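Local coordinates for ABC-type transport system, sugar-family extracellular solute-binding protein (Peptoclostridium difficile 630, PDB 6HNI), which binds tyrosine as the lipoprotein substrate-binding component of an ABC transport system, probably delivering it to the membrane transporter, and has adhesive properties, at residues K85-A90 / P107-A112; A98-T103 / T130-T135; A155-V160 / G184-E189; G207-L212 / N234-I239; A241-V246 / D290-E295. The protein carries 1 engineered substitution. All coordinates share one frame; numbering follows the deposited sequence.

Interaction 1 (K85-A90 / P107-A112); sequences KDLIFA and PILITA. With TYR (tyrosine), chain B.
Two neighbouring strands of a parallel five-stranded sheet, the ends of the beta-alpha-beta unit formed by strand 87-91, helix 93-102 and strand 108-113, run side by side here at 15° to each other. Four backbone hydrogen bonds zip them together, the N-H and C=O groups of I88 and A90 pairing with P107 O, L109 N and O, and T111 N. I88 N reaches P107 O at 3.0 Å, almost straight; I88 O then takes L109 N, A90 N gives to L109 O, and A90 O receives T111 N. P107, which has no N-H to offer, still supplies its carbonyl as acceptor. The outward-facing backbone groups of L87 and F89 pair with G27 and T29 of strand 24-30. The hydroxyl of T111 pairs with T135 OG1, D86 OD2 is taken by K25 N, and K85 NZ forms a salt bridge with D62. Apolar residues, with T111, fill the two faces: I88, A90, I108 and I110 lie against helix 93-102, the small A90 leaving its CB 4.3 Å from I108 CG2, while L87, F89, L109 and T111 meet helix 258-273. At the ligand end, A112 lines the tyrosine pocket, its O 2.9 Å from the ligand C. F89 CG stands anti to its backbone N (chi1 174°), which brings the CE1 corner of the ring to 3.4 Å from T111 CG2.

Interaction 2 (A98-T103 / T130-T135); sequences AAFNAT and TNVSGT
N131 ND2 is the best-held polar atom, gripped by two backbone carbonyls: T103 O at 3.0 Å, and I106 O in the loop that follows. Both acceptors lie in the link from helix 93-102 into strand 108-113, the second half of a beta-alpha-beta unit in the parallel five-stranded sheet, so the side chain just ahead of strand 132-136, the last of the five along the chain, is tied to the residue that follows the helix. An asparagine is apt because its amide offers two N-H groups. T103 O lies close to the amide plane, although ND2 approaches from above the carbonyl plane, and N131 CG takes the crowded position between backbone N and carbonyl carbon (chi1 61°). Its other end, OD1, comes to the rim of the F100 ring in the ring plane, 3.3 Å from CE1, with ring and amide planes 32° apart. F100, its CG anti to the backbone N (chi1 -175°), reaches out from the helix to meet V132, whose CG2 lies 3.6 Å from F100 CD1; its ring also carries a cation-pi contact with K104. T130 sets up the strand entrance through an ST turn, its hydroxyl shared with L121 O as well. In that turn T130 OG1 accepts from V132 N at 3.2 Å.

Interaction 3 (A155-V160 / G184-E189); sequences AKTIGV and GFKVVE
Strand 157-160 and edge strand 186-189 run parallel, 24° apart, as the two strands of a beta-alpha-beta unit whose helix 167-183 packs on one face. Four backbone bonds join them, the straightest from I158 N to K186 O (2.8 Å, 176° at the hydrogen). On the helix side the packing is close. I158 CD1 lies 3.8 Å from F185 CD1, V160 CG1 is 4.0 Å from V187 CG1, and A180 of the helix touches both F185 and V187; branched and aromatic residues suit this oily seam. E189, at its end, pairs with K177 of the helix. The opposite face is more exposed at T157 and K186, while V188 is met by K208 and I209. T157 CG2 meets V188 CG2 at 3.7 Å, and the long K186 chain, beside T157 at its base, leads its ammonium end away. G159 adds no side chain there. The strand entrance is the most exposed part. K156 bends at its second and third torsions, so that NZ falls on a lone pair of G184 O, 2.8 Å away, in the carbonyl plane; a water donates to the same oxygen and weakly to K156 O. G184, with positive phi just past the helix, is well placed as glycine. Its carbonyl, gripped by ammonium and water, probably helps solvate the lysine charge.

Interaction 4 (G207-L212 / N234-I239); sequences GKIDVL and NKIPVI
L212 is gripped by the facing chain through both its backbone N and its backbone O: its N-H reaches P237 O at 3.0 Å, nearly along the C=O axis, and its own O receives I239 N at 2.8 Å. P237 can accept but has no N-H to give, which fits its place just ahead of the short strand. Side chains close in around this pair. L212, with CG anti to the backbone N (chi1 -170°), lies alongside V238 and points the same way, CD2 being 4.0 Å from V238 CG1. Next to this pair, V211 CG2, anti to its own backbone N, presses on P237 O at 3.2 Å and sits beside I239 CG1. I236 turns toward the other segment and pushes its CG2 branch against the L212 backbone N and V211 CA. I209 crosses it at about a right angle, touching the same methyl with CD1 at 4.0 Å. P237 CD, meanwhile, rests 3.3 Å from D210 O.

These are neighbouring strands of a parallel four-stranded sheet, 211-214 and the outermost strand 238-240, joined through helices 218-221 and 224-233. The approach to the second strand is shaped by a Schellman motif at the end of helix 224-233, where K235 adopts positive phi (61°) and turns the chain so that I236 can face inward. Outside, L212 is backed by V227 of helix 224-233 and by I202 and L205 of helix 198-205, a fitting bed for a leucine, and V238 by A231. D210, whose side chain leaves away from the facing segment, bonds through OD2 to K156 N and T157 N, which probably steadies the chain leading into V211.

Interaction 5 (A241-V246 / D290-E295); sequences AESGPV and DIIVNE. With TYR (tyrosine), chain B.
The short helix 243-247, beside the phenol end of the bound tyrosine, packs here on strand 290-294 of a separate mixed three-stranded sheet. E242 is the N-cap residue, and its carboxylate serves both the helix and the ligand. OE1 accepts from G244 N at 2.8 Å, met from above the carboxylate plane, while OE2 receives the phenol of the bound tyrosine in a very short bond of 2.5 Å from OH. The bend at chi2 (91°), with CG in the crowded position between backbone N and carbonyl carbon, turns the carboxylate to meet both. The nearby helix start would be expected to stabilise the negative charge. P245 also lines this end of the pocket, its CG 3.9 Å from the ligand OH, and G244 leaves room, since a side chain there would collide with E242 OE2.

Away from the ligand, the helix leans on the strand. S243 CB touches I292 CD1 at 3.8 Å, a small residue meeting the tip of a long one. V246 points into the contact with CG1, anti to its backbone N, against the N294 backbone N and CB. The strand ends at N294, a residue with two jobs: OD1 caps helix 295-300 by accepting from I297 N, and ND2 binds both T316 OG1 and V246 O. The V246 and N294 side chains pass each other head to tail, so the amide reaches back to the helix carbonyl. N294 ND2 lies 2.9 Å from V246 O, nearly along the C=O axis and with the bond at 174°, the oxygen exactly in the amide plane.

How the interactions relate
Along the chain, interactions 1 and 2 interleave, and interactions 3, 4 and 5 follow in series. The first two belong to one parallel five-stranded sheet, their centres 7 Å apart, joined where strands 108-113 and 132-136 run as neighbours. Interactions 3 and 4 share a second parallel sheet through strands 157-163 and 211-214, with centres 10 Å apart. The two groups lie on opposite sides of the chain's centre, the centres of interactions 1 and 3 about 37 Å apart, as expected of a two-lobed periplasmic-binding-type fold. Helix 243-247 of interaction 5 follows strand 238-240 of interaction 4. Interactions 1 and 5, centres 27 Å apart, both touch the tyrosine, which thus bridges the lobes in the closed form.

Interaction 1 (K85-A90 / P107-A112)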
# COMPACT_ATOMS: atom_id res chain seq x y z
N LYS A 85 11.69 19.36 -12.30
CA LYS A 85 12.14 17.99 -12.38
C LYS A 85 11.74 17.41 -13.75
O LYS A 85 10.72 17.78 -14.34
CB LYS A 85 11.48 17.12 -11.32
CG LYS A 85 11.86 17.44 -9.89
CD LYS A 85 13.35 17.44 -9.59
CE LYS A 85 13.58 17.62 -8.11
NZ LYS A 85 15.00 17.79 -7.79
N ASP A 86 12.55 16.49 -14.24
CA ASP A 86 12.21 15.77 -15.46
C ASP A 86 11.16 14.67 -15.28
O ASP A 86 10.43 14.33 -16.20
CB ASP A 86 13.50 15.18 -16.05
CG ASP A 86 14.51 16.25 -16.46
OD1 ASP A 86 14.16 16.93 -17.42
OD2 ASP A 86 15.56 16.42 -15.75
N LEU A 87 11.08 14.16 -14.05
CA LEU A 87 10.18 13.05 -13.71
C LEU A 87 9.96 13.11 -12.21
O LEU A 87 10.87 13.34 -11.44
CB LEU A 87 10.84 11.71 -14.07
CG LEU A 87 10.15 10.43 -13.57
CD1 LEU A 87 8.86 10.26 -14.29
CD2 LEU A 87 11.05 9.22 -13.83
N ILE A 88 8.70 12.84 -11.83
CA ILE A 88 8.33 12.65 -10.40
C ILE A 88 7.84 11.23 -10.17
O ILE A 88 7.04 10.75 -10.95
CB ILE A 88 7.24 13.64 -10.03
CG1 ILE A 88 7.77 15.07 -10.07
CG2 ILE A 88 6.70 13.34 -8.60
CD1 ILE A 88 6.69 16.14 -10.04
N PHE A 89 8.45 10.57 -9.22
CA PHE A 89 8.01 9.24 -8.80
C PHE A 89 7.30 9.43 -7.43
O PHE A 89 7.90 9.87 -6.47
CB PHE A 89 9.24 8.34 -8.64
CG PHE A 89 8.98 6.96 -8.08
CD1 PHE A 89 7.88 6.19 -8.45
CD2 PHE A 89 9.89 6.41 -7.20
CE1 PHE A 89 7.67 4.92 -7.86
CE2 PHE A 89 9.70 5.15 -6.65
CZ PHE A 89 8.59 4.42 -7.03
N ALA A 90 6.01 9.07 -7.47
CA ALA A 90 5.12 9.28 -6.26
C ALA A 90 4.70 7.92 -5.71
O ALA A 90 4.14 7.07 -6.41
CB ALA A 90 3.91 10.14 -6.65
N PRO A 107 5.96 14.50 -16.14
CA PRO A 107 5.45 13.16 -16.01
C PRO A 107 5.57 12.67 -14.57
O PRO A 107 6.60 12.86 -13.92
CB PRO A 107 6.33 12.31 -16.96
CG PRO A 107 7.49 13.15 -17.18
CD PRO A 107 7.13 14.55 -17.11
N ILE A 108 4.49 12.02 -14.12
CA ILE A 108 4.42 11.45 -12.80
C ILE A 108 4.25 9.95 -12.94
O ILE A 108 3.31 9.51 -13.61
CB ILE A 108 3.25 12.05 -12.02
CG1 ILE A 108 3.40 13.57 -11.84
CG2 ILE A 108 3.13 11.31 -10.69
CD1 ILE A 108 2.06 14.22 -11.43
N LEU A 109 5.14 9.19 -12.33
CA LEU A 109 4.98 7.74 -12.25
C LEU A 109 4.60 7.45 -10.81
O LEU A 109 5.29 7.83 -9.90
CB LEU A 109 6.26 7.00 -12.63
CG LEU A 109 6.50 6.95 -14.17
CD1 LEU A 109 7.80 6.27 -14.32
CD2 LEU A 109 5.44 6.16 -14.90
N ILE A 110 3.53 6.69 -10.68
CA ILE A 110 3.00 6.31 -9.34
C ILE A 110 3.32 4.87 -9.06
O ILE A 110 3.50 4.03 -9.95
CB ILE A 110 1.46 6.55 -9.30
CG1 ILE A 110 0.69 5.58 -10.13
CG2 ILE A 110 1.17 7.99 -9.62
CD1 ILE A 110 -0.82 5.74 -10.22
N THR A 111 3.29 4.52 -7.77
CA THR A 111 3.26 3.15 -7.34
C THR A 111 2.49 3.14 -5.97
O THR A 111 2.29 4.22 -5.36
CB THR A 111 4.62 2.52 -7.11
OG1 THR A 111 4.48 1.08 -6.95
CG2 THR A 111 5.41 3.12 -5.98
N ALA A 112 2.09 1.93 -5.59
CA ALA A 112 1.36 1.74 -4.26
C ALA A 112 0.14 2.61 -4.24
O ALA A 112 -0.19 3.11 -3.15
CB ALA A 112 2.28 2.04 -3.13
N TYR B . -2.44 1.36 -1.23
CA TYR B . -1.98 2.54 -0.48
C TYR B . -2.31 3.80 -1.27
O TYR B . -1.86 4.87 -0.87
CB TYR B . -0.52 2.42 -0.00
CG TYR B . -0.33 1.33 1.00
CD1 TYR B . -0.92 1.45 2.29
CD2 TYR B . 0.33 0.17 0.74
CE1 TYR B . -0.83 0.42 3.19
CE2 TYR B . 0.44 -0.88 1.63
CZ TYR B . -0.17 -0.75 2.90
OH TYR B . -0.08 -1.78 3.81
OXT TYR B . -3.08 3.75 -2.21

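Interaction 2 (A98-T103 / T130-T135)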
# COMPACT_ATOMS: atom_id res chain seq x y z
N ALA A 98 -1.04 14.71 -4.50
CA ALA A 98 -0.35 15.98 -4.34
C ALA A 98 0.50 16.35 -5.59
O ALA A 98 0.50 17.47 -6.00
CB ALA A 98 0.51 15.97 -3.12
N ALA A 99 1.25 15.36 -6.10
CA ALA A 99 2.10 15.57 -7.30
C ALA A 99 1.20 16.02 -8.47
O ALA A 99 1.51 16.99 -9.15
CB ALA A 99 2.82 14.29 -7.61
N PHE A 100 0.06 15.34 -8.65
CA PHE A 100 -0.86 15.68 -9.72
C PHE A 100 -1.47 17.08 -9.56
O PHE A 100 -1.64 17.82 -10.54
CB PHE A 100 -1.88 14.56 -9.91
CG PHE A 100 -2.83 14.74 -11.08
CD1 PHE A 100 -2.35 14.81 -12.40
CD2 PHE A 100 -4.20 14.79 -10.88
CE1 PHE A 100 -3.24 14.93 -13.46
CE2 PHE A 100 -5.08 14.89 -11.94
CZ PHE A 100 -4.60 14.95 -13.23
N ASN A 101 -1.79 17.46 -8.32
CA ASN A 101 -2.24 18.79 -8.08
C ASN A 101 -1.17 19.83 -8.40
O ASN A 101 -1.49 20.91 -8.87
CB ASN A 101 -2.68 18.95 -6.60
CG ASN A 101 -3.96 18.19 -6.28
OD1 ASN A 101 -4.72 17.76 -7.15
ND2 ASN A 101 -4.21 18.07 -4.99
N ALA A 102 0.07 19.51 -8.09
CA ALA A 102 1.19 20.45 -8.27
C ALA A 102 1.56 20.71 -9.73
O ALA A 102 1.98 21.80 -10.04
CB ALA A 102 2.41 19.98 -7.53
N THR A 103 1.41 19.69 -10.58
CA THR A 103 1.83 19.80 -11.99
C THR A 103 1.01 18.89 -12.91
O THR A 103 0.81 17.72 -12.62
CB THR A 103 3.35 19.49 -12.13
OG1 THR A 103 3.74 19.67 -13.51
CG2 THR A 103 3.71 18.13 -11.71
N THR A 130 -3.62 11.59 -19.07
CA THR A 130 -3.12 12.62 -18.16
C THR A 130 -1.58 12.49 -18.16
O THR A 130 -1.02 11.63 -18.87
CB THR A 130 -3.65 12.45 -16.70
OG1 THR A 130 -3.11 11.25 -16.15
CG2 THR A 130 -5.18 12.40 -16.67
N ASN A 131 -0.91 13.27 -17.33
CA ASN A 131 0.52 13.15 -17.14
C ASN A 131 0.96 12.09 -16.14
O ASN A 131 2.08 12.12 -15.64
CB ASN A 131 1.18 14.50 -16.79
CG ASN A 131 0.64 15.14 -15.49
OD1 ASN A 131 -0.57 15.27 -15.35
ND2 ASN A 131 1.53 15.63 -14.64
N VAL A 132 0.06 11.15 -15.83
CA VAL A 132 0.31 10.13 -14.82
C VAL A 132 0.21 8.71 -15.38
O VAL A 132 -0.74 8.41 -16.07
CB VAL A 132 -0.73 10.23 -13.66
CG1 VAL A 132 -0.39 9.22 -12.58
CG2 VAL A 132 -0.70 11.65 -13.11
N SER A 133 1.17 7.86 -15.05
CA SER A 133 1.05 6.42 -15.22
C SER A 133 1.84 5.73 -14.12
O SER A 133 2.20 6.38 -13.12
CB SER A 133 1.49 5.95 -16.61
OG SER A 133 1.10 4.58 -16.75
N GLY A 134 2.02 4.42 -14.20
CA GLY A 134 2.79 3.68 -13.24
C GLY A 134 2.15 2.36 -12.89
O GLY A 134 1.63 1.68 -13.72
N THR A 135 2.21 2.07 -11.59
CA THR A 135 1.70 0.81 -11.08
C THR A 135 0.65 1.07 -9.96
O THR A 135 0.71 2.08 -9.27
CB THR A 135 2.79 -0.08 -10.49
OG1 THR A 135 3.59 0.65 -9.57
CG2 THR A 135 3.73 -0.62 -11.60

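Interaction 3 (A155-V160 / G184-E189)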
# COMPACT_ATOMS: atom_id res chain seq x y z
N ALA A 155 -15.26 -17.75 11.87
CA ALA A 155 -15.46 -16.32 12.03
C ALA A 155 -16.63 -15.91 11.19
O ALA A 155 -16.81 -16.42 10.08
CB ALA A 155 -14.21 -15.53 11.62
N LYS A 156 -17.45 -15.02 11.75
CA LYS A 156 -18.59 -14.46 11.01
C LYS A 156 -18.60 -12.94 10.96
O LYS A 156 -19.31 -12.38 10.14
CB LYS A 156 -19.93 -14.95 11.58
CG LYS A 156 -20.15 -16.47 11.44
CD LYS A 156 -20.50 -16.91 10.01
CE LYS A 156 -22.02 -16.98 9.72
NZ LYS A 156 -22.43 -17.00 8.25
N THR A 157 -17.84 -12.29 11.85
CA THR A 157 -17.83 -10.84 11.96
C THR A 157 -16.41 -10.32 11.77
O THR A 157 -15.52 -10.68 12.51
CB THR A 157 -18.41 -10.31 13.32
OG1 THR A 157 -19.75 -10.80 13.51
CG2 THR A 157 -18.45 -8.80 13.31
N ILE A 158 -16.26 -9.46 10.77
CA ILE A 158 -14.96 -8.91 10.35
C ILE A 158 -14.95 -7.42 10.74
O ILE A 158 -15.81 -6.67 10.31
CB ILE A 158 -14.77 -9.02 8.81
CG1 ILE A 158 -14.88 -10.49 8.38
CG2 ILE A 158 -13.43 -8.42 8.40
CD1 ILE A 158 -15.04 -10.67 6.90
N GLY A 159 -13.94 -7.00 11.50
CA GLY A 159 -13.72 -5.59 11.74
C GLY A 159 -12.79 -4.97 10.70
O GLY A 159 -11.90 -5.67 10.18
N VAL A 160 -12.97 -3.69 10.49
CA VAL A 160 -12.02 -2.92 9.63
C VAL A 160 -11.90 -1.52 10.21
O VAL A 160 -12.89 -0.78 10.34
CB VAL A 160 -12.49 -2.93 8.17
CG1 VAL A 160 -13.81 -2.27 7.91
CG2 VAL A 160 -11.42 -2.25 7.33
N GLY A 184 -21.89 -14.18 3.62
CA GLY A 184 -22.47 -14.44 4.96
C GLY A 184 -21.70 -13.89 6.15
O GLY A 184 -21.80 -14.43 7.26
N PHE A 185 -20.95 -12.80 5.94
CA PHE A 185 -20.23 -12.11 7.04
C PHE A 185 -20.88 -10.77 7.36
O PHE A 185 -21.54 -10.14 6.49
CB PHE A 185 -18.77 -11.83 6.61
CG PHE A 185 -17.97 -13.05 6.39
CD1 PHE A 185 -17.32 -13.67 7.41
CD2 PHE A 185 -17.86 -13.57 5.12
CE1 PHE A 185 -16.54 -14.81 7.19
CE2 PHE A 185 -17.14 -14.71 4.89
CZ PHE A 185 -16.46 -15.33 5.91
N LYS A 186 -20.68 -10.37 8.61
CA LYS A 186 -20.98 -9.03 9.11
C LYS A 186 -19.69 -8.20 9.11
O LYS A 186 -18.63 -8.72 9.42
CB LYS A 186 -21.50 -9.14 10.55
CG LYS A 186 -21.88 -7.83 11.20
CD LYS A 186 -22.80 -8.11 12.38
CE LYS A 186 -23.25 -6.84 13.07
NZ LYS A 186 -22.19 -6.40 13.99
N VAL A 187 -19.77 -6.92 8.79
CA VAL A 187 -18.60 -6.05 8.86
C VAL A 187 -18.87 -4.97 9.90
O VAL A 187 -19.95 -4.36 9.89
CB VAL A 187 -18.31 -5.36 7.51
CG1 VAL A 187 -17.16 -4.36 7.59
CG2 VAL A 187 -18.06 -6.42 6.48
N VAL A 188 -17.93 -4.75 10.79
CA VAL A 188 -17.96 -3.63 11.73
C VAL A 188 -16.84 -2.66 11.37
O VAL A 188 -15.66 -3.04 11.39
CB VAL A 188 -17.77 -4.13 13.17
CG1 VAL A 188 -17.82 -2.97 14.13
CG2 VAL A 188 -18.83 -5.16 13.53
N GLU A 189 -17.22 -1.44 10.99
CA GLU A 189 -16.29 -0.40 10.57
C GLU A 189 -15.90 0.53 11.69
O GLU A 189 -16.78 0.90 12.52
CB GLU A 189 -16.89 0.49 9.50
CG GLU A 189 -17.24 -0.18 8.23
CD GLU A 189 -17.95 0.79 7.30
OE1 GLU A 189 -17.38 1.86 6.96
OE2 GLU A 189 -19.08 0.49 6.92
O HOH W 1 -22.62 -13.12 9.57

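Interaction 4 (G207-L212 / N234-I239)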
# COMPACT_ATOMS: atom_id res chain seq x y z
N GLY A 207 -14.48 -7.46 21.52
CA GLY A 207 -15.75 -7.94 21.97
C GLY A 207 -16.72 -7.89 20.86
O GLY A 207 -17.77 -8.49 21.00
N LYS A 208 -16.42 -7.18 19.75
CA LYS A 208 -17.40 -7.02 18.70
C LYS A 208 -17.09 -7.77 17.40
O LYS A 208 -17.95 -7.84 16.54
CB LYS A 208 -17.60 -5.56 18.36
CG LYS A 208 -18.16 -4.71 19.49
CD LYS A 208 -18.30 -3.28 19.03
CE LYS A 208 -19.37 -3.09 17.96
NZ LYS A 208 -19.21 -1.79 17.26
N ILE A 209 -15.86 -8.26 17.26
CA ILE A 209 -15.39 -8.89 16.00
C ILE A 209 -14.68 -10.20 16.28
O ILE A 209 -14.16 -10.44 17.40
CB ILE A 209 -14.44 -7.94 15.19
CG1 ILE A 209 -13.08 -7.73 15.90
CG2 ILE A 209 -15.18 -6.66 14.91
CD1 ILE A 209 -12.07 -6.86 15.13
N ASP A 210 -14.60 -11.04 15.22
CA ASP A 210 -13.90 -12.29 15.30
C ASP A 210 -12.48 -12.17 14.68
O ASP A 210 -11.58 -12.94 15.04
CB ASP A 210 -14.70 -13.37 14.56
CG ASP A 210 -16.12 -13.59 15.14
OD1 ASP A 210 -16.25 -13.58 16.39
OD2 ASP A 210 -17.08 -13.79 14.34
N VAL A 211 -12.35 -11.26 13.70
CA VAL A 211 -11.10 -11.07 12.95
C VAL A 211 -11.07 -9.61 12.49
O VAL A 211 -12.11 -9.01 12.27
CB VAL A 211 -11.06 -12.06 11.75
CG1 VAL A 211 -12.10 -11.67 10.70
CG2 VAL A 211 -9.66 -12.11 11.10
N LEU A 212 -9.85 -9.06 12.40
CA LEU A 212 -9.61 -7.71 11.86
C LEU A 212 -9.00 -7.85 10.47
O LEU A 212 -8.07 -8.66 10.32
CB LEU A 212 -8.68 -6.95 12.70
CG LEU A 212 -8.56 -5.48 12.37
CD1 LEU A 212 -9.76 -4.64 12.73
CD2 LEU A 212 -7.32 -4.90 13.03
N ASN A 234 -6.01 -9.59 23.05
CA ASN A 234 -7.43 -9.93 22.96
C ASN A 234 -7.75 -11.15 22.09
O ASN A 234 -8.92 -11.47 21.86
CB ASN A 234 -8.22 -8.67 22.62
CG ASN A 234 -8.25 -7.69 23.79
OD1 ASN A 234 -8.91 -7.97 24.78
ND2 ASN A 234 -7.47 -6.61 23.74
N LYS A 235 -6.70 -11.84 21.60
CA LYS A 235 -6.82 -13.09 20.83
C LYS A 235 -7.61 -12.90 19.52
O LYS A 235 -8.27 -13.81 19.06
CB LYS A 235 -7.41 -14.24 21.68
CG LYS A 235 -6.69 -14.48 22.99
CD LYS A 235 -5.26 -14.93 22.85
CE LYS A 235 -4.62 -14.92 24.23
NZ LYS A 235 -3.68 -16.05 24.39
N ILE A 236 -7.49 -11.71 18.92
CA ILE A 236 -8.12 -11.38 17.63
C ILE A 236 -7.09 -11.57 16.52
O ILE A 236 -6.08 -10.85 16.52
CB ILE A 236 -8.65 -9.92 17.59
CG1 ILE A 236 -9.67 -9.64 18.73
CG2 ILE A 236 -9.34 -9.60 16.25
CD1 ILE A 236 -10.06 -8.18 18.84
N PRO A 237 -7.33 -12.53 15.59
CA PRO A 237 -6.44 -12.64 14.39
C PRO A 237 -6.60 -11.41 13.52
O PRO A 237 -7.71 -10.92 13.28
CB PRO A 237 -6.92 -13.90 13.69
CG PRO A 237 -7.93 -14.55 14.59
CD PRO A 237 -8.40 -13.56 15.59
N VAL A 238 -5.47 -10.92 13.04
CA VAL A 238 -5.44 -9.81 12.10
C VAL A 238 -4.87 -10.26 10.71
O VAL A 238 -3.75 -10.74 10.65
CB VAL A 238 -4.55 -8.68 12.65
CG1 VAL A 238 -4.55 -7.52 11.72
CG2 VAL A 238 -5.03 -8.23 14.04
N ILE A 239 -5.73 -10.16 9.73
CA ILE A 239 -5.33 -10.45 8.32
C ILE A 239 -5.10 -9.11 7.69
O ILE A 239 -5.97 -8.26 7.61
CB ILE A 239 -6.45 -11.21 7.59
CG1 ILE A 239 -6.76 -12.55 8.26
CG2 ILE A 239 -6.08 -11.38 6.13
CD1 ILE A 239 -5.60 -13.44 8.53

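Interaction 5 (A241-V246 / D290-E295)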
# COMPACT_ATOMS: atom_id res chain seq x y z
N ALA A 241 -3.77 -6.94 4.10
CA ALA A 241 -3.74 -7.03 2.62
C ALA A 241 -2.36 -7.32 2.04
O ALA A 241 -2.31 -7.85 0.93
CB ALA A 241 -4.28 -5.75 2.03
N GLU A 242 -1.30 -7.02 2.76
CA GLU A 242 0.08 -7.23 2.29
C GLU A 242 1.01 -7.47 3.43
O GLU A 242 0.56 -7.44 4.60
CB GLU A 242 0.52 -6.10 1.37
CG GLU A 242 0.55 -4.70 1.97
CD GLU A 242 1.87 -4.28 2.60
OE1 GLU A 242 2.92 -4.95 2.35
OE2 GLU A 242 1.88 -3.25 3.33
N SER A 243 2.26 -7.81 3.16
CA SER A 243 3.13 -8.36 4.16
C SER A 243 3.76 -7.36 5.12
O SER A 243 4.22 -7.77 6.17
CB SER A 243 4.19 -9.25 3.54
OG SER A 243 5.15 -8.51 2.81
N GLY A 244 3.79 -6.06 4.78
CA GLY A 244 4.37 -5.08 5.68
C GLY A 244 3.73 -5.15 7.07
O GLY A 244 4.41 -5.25 8.09
N PRO A 245 2.39 -5.10 7.13
CA PRO A 245 1.78 -5.19 8.48
C PRO A 245 2.05 -6.52 9.17
O PRO A 245 2.06 -6.57 10.39
CB PRO A 245 0.30 -5.01 8.16
CG PRO A 245 0.28 -4.09 6.97
CD PRO A 245 1.46 -4.55 6.15
N VAL A 246 2.22 -7.60 8.42
CA VAL A 246 2.58 -8.89 9.00
C VAL A 246 3.94 -8.82 9.67
O VAL A 246 4.10 -9.27 10.82
CB VAL A 246 2.45 -10.04 7.98
CG1 VAL A 246 2.88 -11.39 8.54
CG2 VAL A 246 1.05 -10.09 7.40
N ASP A 290 1.62 -14.08 -2.44
CA ASP A 290 2.30 -15.07 -1.61
C ASP A 290 1.77 -14.98 -0.21
O ASP A 290 1.49 -13.87 0.28
CB ASP A 290 3.81 -14.86 -1.59
CG ASP A 290 4.46 -15.25 -2.95
OD1 ASP A 290 4.68 -16.46 -3.16
OD2 ASP A 290 4.73 -14.38 -3.80
N ILE A 291 1.60 -16.16 0.40
CA ILE A 291 1.09 -16.19 1.78
C ILE A 291 2.27 -16.09 2.74
O ILE A 291 3.23 -16.89 2.68
CB ILE A 291 0.28 -17.47 2.08
CG1 ILE A 291 -0.89 -17.63 1.13
CG2 ILE A 291 -0.24 -17.48 3.56
CD1 ILE A 291 -1.56 -18.99 1.18
N ILE A 292 2.22 -15.08 3.62
CA ILE A 292 3.25 -14.83 4.61
C ILE A 292 2.52 -14.68 5.98
O ILE A 292 1.49 -14.00 6.11
CB ILE A 292 4.09 -13.56 4.26
CG1 ILE A 292 4.89 -13.81 2.95
CG2 ILE A 292 5.02 -13.20 5.41
CD1 ILE A 292 5.66 -12.61 2.44
N VAL A 293 3.09 -15.38 6.96
CA VAL A 293 2.53 -15.48 8.30
C VAL A 293 3.63 -15.09 9.30
O VAL A 293 4.78 -15.45 9.15
CB VAL A 293 2.05 -16.90 8.57
CG1 VAL A 293 1.69 -17.10 10.05
CG2 VAL A 293 0.88 -17.24 7.67
N ASN A 294 3.24 -14.36 10.34
CA ASN A 294 4.13 -13.98 11.39
C ASN A 294 4.07 -15.11 12.38
O ASN A 294 3.07 -15.28 13.10
CB ASN A 294 3.75 -12.61 11.97
CG ASN A 294 4.70 -12.15 13.08
OD1 ASN A 294 5.06 -12.92 13.95
ND2 ASN A 294 5.11 -10.87 13.03
N GLU A 295 5.15 -15.90 12.47
CA GLU A 295 5.16 -17.08 13.35
C GLU A 295 5.11 -16.72 14.83
O GLU A 295 4.71 -17.54 15.64
CB GLU A 295 6.36 -18.00 13.07
CG GLU A 295 7.75 -17.46 13.40
CD GLU A 295 8.84 -18.53 13.26
OE1 GLU A 295 9.41 -18.97 14.28
OE2 GLU A 295 9.14 -18.96 12.13
N TYR B . -2.44 1.36 -1.23
CA TYR B . -1.98 2.54 -0.48
C TYR B . -2.31 3.80 -1.27
O TYR B . -1.86 4.87 -0.87
CB TYR B . -0.52 2.42 -0.00
CG TYR B . -0.33 1.33 1.00
CD1 TYR B . -0.92 1.45 2.29
CD2 TYR B . 0.33 0.17 0.74
CE1 TYR B . -0.83 0.42 3.19
CE2 TYR B . 0.44 -0.88 1.63
CZ TYR B . -0.17 -0.75 2.90
OH TYR B . -0.08 -1.78 3.81
OXT TYR B . -3.08 3.75 -2.21